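Long-range contact in Exo-poly-alpha-D-galacturonosidase (Thermotoga maritima, PDB 3JUR), which probably hydrolyses alpha-1,4-linked polygalacturonate, releasing sugar from chain ends as an exo-acting member of glycosyl hydrolase family 28: residues N237-D242 / S262-S267. Numbering follows the deposited sequence.
Sequences NNDGID and SVVIKS
I241 and V263 pair through a single parallel bridge: I241 N donates to S262 O (2.9 Å) and I241 O accepts from V264 N (2.8 Å), both bonds close to linear. The bridge joins successive coils of the right-handed parallel beta-helix characteristic of family 28. On the preceding coil G240 and D242 bond to the backbone of I216, while strand 263-265 pairs onward with strand 299-301, so the 237-242 loop links I216 on one side to strand 263-265 on the other, although it forms no regular strand itself. The N-x-D and D-D signatures of family 28 polygalacturonases correspond here to N237-D239 and D260-D261, which places the contact at the probable active site.

The two faces of the bridge differ. I241 and V263 turn into the hydrophobic interior, where both meet I251. On the other face, V264 packs its CG2 methyl against a pair of acid groups, 3.5 Å from D242 OD1 and 3.6 Å from D239 OD2. D239 crosses V264 at about a right angle, whereas D242 runs alongside it, and D239 OD2 and D242 OD1 come within 2.7 Å of each other. W214 touches both aspartates.

K266 extends along D242 and brings its methylene CE to 3.2 Å from D242 OD1. Its chain is extended until the last torsion bends it (chi4 -74°), carrying the ammonium to a salt bridge with E304 and a hydrogen bond to G302 O. Direct pairing with the two aspartates is not made; instead a water accepts from K266 NZ at 2.9 Å and donates to D239 OD2 at 2.7 Å.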
ATOM      1  N   ASN D 237      39.470  -3.071  -8.009  1.00 23.46           N
ATOM      2  CA  ASN D 237      39.182  -3.244  -9.433  1.00 23.96           C
ATOM      3  C   ASN D 237      39.082  -4.718  -9.838  1.00 24.39           C
ATOM      4  O   ASN D 237      39.374  -5.078 -10.981  1.00 24.40           O
ATOM      5  CB  ASN D 237      40.216  -2.494 -10.293  1.00 23.84           C
ATOM      6  CG  ASN D 237      40.371  -1.042  -9.883  1.00 23.49           C
ATOM      7  OD1 ASN D 237      41.460  -0.603  -9.498  1.00 24.02           O
ATOM      8  ND2 ASN D 237      39.272  -0.294  -9.934  1.00 22.54           N
ATOM      9  N   ASN D 238      38.666  -5.562  -8.894  1.00 24.82           N
ATOM     10  CA  ASN D 238      38.406  -6.971  -9.180  1.00 25.39           C
ATOM     11  C   ASN D 238      37.029  -7.167  -9.828  1.00 25.54           C
ATOM     12  O   ASN D 238      36.135  -7.760  -9.226  1.00 25.63           O
ATOM     13  CB  ASN D 238      38.550  -7.833  -7.914  1.00 25.14           C
ATOM     14  CG  ASN D 238      39.991  -8.262  -7.638  1.00 26.26           C
ATOM     15  OD1 ASN D 238      40.257  -8.995  -6.682  1.00 25.72           O
ATOM     16  ND2 ASN D 238      40.922  -7.822  -8.480  1.00 27.00           N
ATOM     17  N   ASP D 239      36.865  -6.653 -11.049  1.00 25.88           N
ATOM     18  CA  ASP D 239      35.665  -6.891 -11.843  1.00 25.95           C
ATOM     19  C   ASP D 239      35.599  -8.376 -12.191  1.00 26.06           C
ATOM     20  O   ASP D 239      36.632  -9.002 -12.450  1.00 26.18           O
ATOM     21  CB  ASP D 239      35.701  -6.093 -13.154  1.00 26.46           C
ATOM     22  CG  ASP D 239      35.739  -4.575 -12.951  1.00 27.73           C
ATOM     23  OD1 ASP D 239      35.981  -4.092 -11.827  1.00 29.36           O
ATOM     24  OD2 ASP D 239      35.531  -3.858 -13.953  1.00 27.61           O
ATOM     25  N   GLY D 240      34.392  -8.937 -12.228  1.00 25.81           N
ATOM     26  CA  GLY D 240      34.211 -10.354 -12.556  1.00 25.27           C
ATOM     27  C   GLY D 240      34.375 -10.602 -14.043  1.00 25.19           C
ATOM     28  O   GLY D 240      35.346 -11.228 -14.485  1.00 25.23           O
ATOM     29  N   ILE D 241      33.418 -10.108 -14.821  1.00 25.09           N
ATOM     30  CA  ILE D 241      33.452 -10.242 -16.271  1.00 24.90           C
ATOM     31  C   ILE D 241      33.211  -8.880 -16.931  1.00 25.18           C
ATOM     32  O   ILE D 241      32.186  -8.225 -16.664  1.00 24.71           O
ATOM     33  CB  ILE D 241      32.422 -11.280 -16.791  1.00 24.98           C
ATOM     34  CG1 ILE D 241      32.636 -12.646 -16.118  1.00 24.94           C
ATOM     35  CG2 ILE D 241      32.522 -11.403 -18.314  1.00 24.69           C
ATOM     36  CD1 ILE D 241      31.528 -13.650 -16.376  1.00 25.19           C
ATOM     37  N   ASP D 242      34.160  -8.487 -17.791  1.00 24.75           N
ATOM     38  CA  ASP D 242      34.135  -7.223 -18.527  1.00 25.07           C
ATOM     39  C   ASP D 242      34.070  -7.411 -20.044  1.00 25.12           C
ATOM     40  O   ASP D 242      35.104  -7.339 -20.710  1.00 25.64           O
ATOM     41  CB  ASP D 242      35.389  -6.406 -18.227  1.00 25.01           C
ATOM     42  CG  ASP D 242      35.571  -6.132 -16.767  1.00 25.65           C
ATOM     43  OD1 ASP D 242      35.354  -4.966 -16.374  1.00 26.16           O
ATOM     44  OD2 ASP D 242      35.935  -7.072 -16.019  1.00 26.75           O
ATOM     45  N   SER D 262      30.392  -6.564 -10.905  1.00 25.64           N
ATOM     46  CA  SER D 262      30.390  -8.013 -11.146  1.00 25.58           C
ATOM     47  C   SER D 262      30.393  -8.359 -12.638  1.00 25.26           C
ATOM     48  O   SER D 262      31.330  -8.990 -13.134  1.00 25.51           O
ATOM     49  CB  SER D 262      29.224  -8.689 -10.424  1.00 25.68           C
ATOM     50  OG  SER D 262      29.400  -8.639  -9.021  1.00 26.19           O
ATOM     51  N   VAL D 263      29.343  -7.959 -13.348  1.00 24.72           N
ATOM     52  CA  VAL D 263      29.303  -8.082 -14.800  1.00 24.61           C
ATOM     53  C   VAL D 263      29.200  -6.663 -15.360  1.00 24.43           C
ATOM     54  O   VAL D 263      28.221  -5.958 -15.097  1.00 24.12           O
ATOM     55  CB  VAL D 263      28.117  -8.955 -15.269  1.00 24.62           C
ATOM     56  CG1 VAL D 263      28.035  -8.999 -16.804  1.00 24.86           C
ATOM     57  CG2 VAL D 263      28.236 -10.354 -14.696  1.00 25.21           C
ATOM     58  N   VAL D 264      30.222  -6.257 -16.118  1.00 24.17           N
ATOM     59  CA  VAL D 264      30.373  -4.872 -16.570  1.00 24.45           C
ATOM     60  C   VAL D 264      30.576  -4.803 -18.063  1.00 24.09           C
ATOM     61  O   VAL D 264      31.613  -5.223 -18.562  1.00 23.87           O
ATOM     62  CB  VAL D 264      31.645  -4.199 -16.003  1.00 24.27           C
ATOM     63  CG1 VAL D 264      31.346  -2.768 -15.635  1.00 24.80           C
ATOM     64  CG2 VAL D 264      32.241  -4.989 -14.847  1.00 25.36           C
ATOM     65  N   ILE D 265      29.625  -4.214 -18.770  1.00 24.27           N
ATOM     66  CA  ILE D 265      29.735  -4.134 -20.217  1.00 24.48           C
ATOM     67  C   ILE D 265      30.356  -2.801 -20.629  1.00 24.88           C
ATOM     68  O   ILE D 265      29.918  -1.731 -20.181  1.00 25.18           O
ATOM     69  CB  ILE D 265      28.388  -4.390 -20.889  1.00 24.50           C
ATOM     70  CG1 ILE D 265      27.870  -5.760 -20.448  1.00 25.12           C
ATOM     71  CG2 ILE D 265      28.538  -4.361 -22.406  1.00 23.43           C
ATOM     72  CD1 ILE D 265      26.400  -5.881 -20.474  1.00 26.92           C
ATOM     73  N   LYS D 266      31.386  -2.892 -21.472  1.00 24.73           N
ATOM     74  CA  LYS D 266      32.231  -1.755 -21.847  1.00 25.05           C
ATOM     75  C   LYS D 266      32.513  -1.741 -23.350  1.00 25.26           C
ATOM     76  O   LYS D 266      32.129  -2.673 -24.066  1.00 25.98           O
ATOM     77  CB  LYS D 266      33.549  -1.787 -21.053  1.00 24.89           C
ATOM     78  CG  LYS D 266      33.384  -1.824 -19.538  1.00 24.36           C
ATOM     79  CD  LYS D 266      34.735  -1.889 -18.839  1.00 25.16           C
ATOM     80  CE  LYS D 266      34.586  -2.004 -17.325  1.00 24.98           C
ATOM     81  NZ  LYS D 266      34.164  -0.729 -16.684  1.00 26.16           N
ATOM     82  N   SER D 267      33.162  -0.679 -23.830  1.00 25.44           N
ATOM     83  CA  SER D 267      33.510  -0.530 -25.253  1.00 25.27           C
ATOM     84  C   SER D 267      34.524   0.592 -25.515  1.00 25.25           C
ATOM     85  O   SER D 267      34.455   1.294 -26.536  1.00 25.17           O
ATOM     86  CB  SER D 267      32.255  -0.327 -26.117  1.00 25.31           C
ATOM     87  OG  SER D 267      31.544   0.832 -25.728  1.00 25.12           O
TER
HETATM   88  O   HOH W   1      34.267  -1.474 -13.894  1.00 25.95           O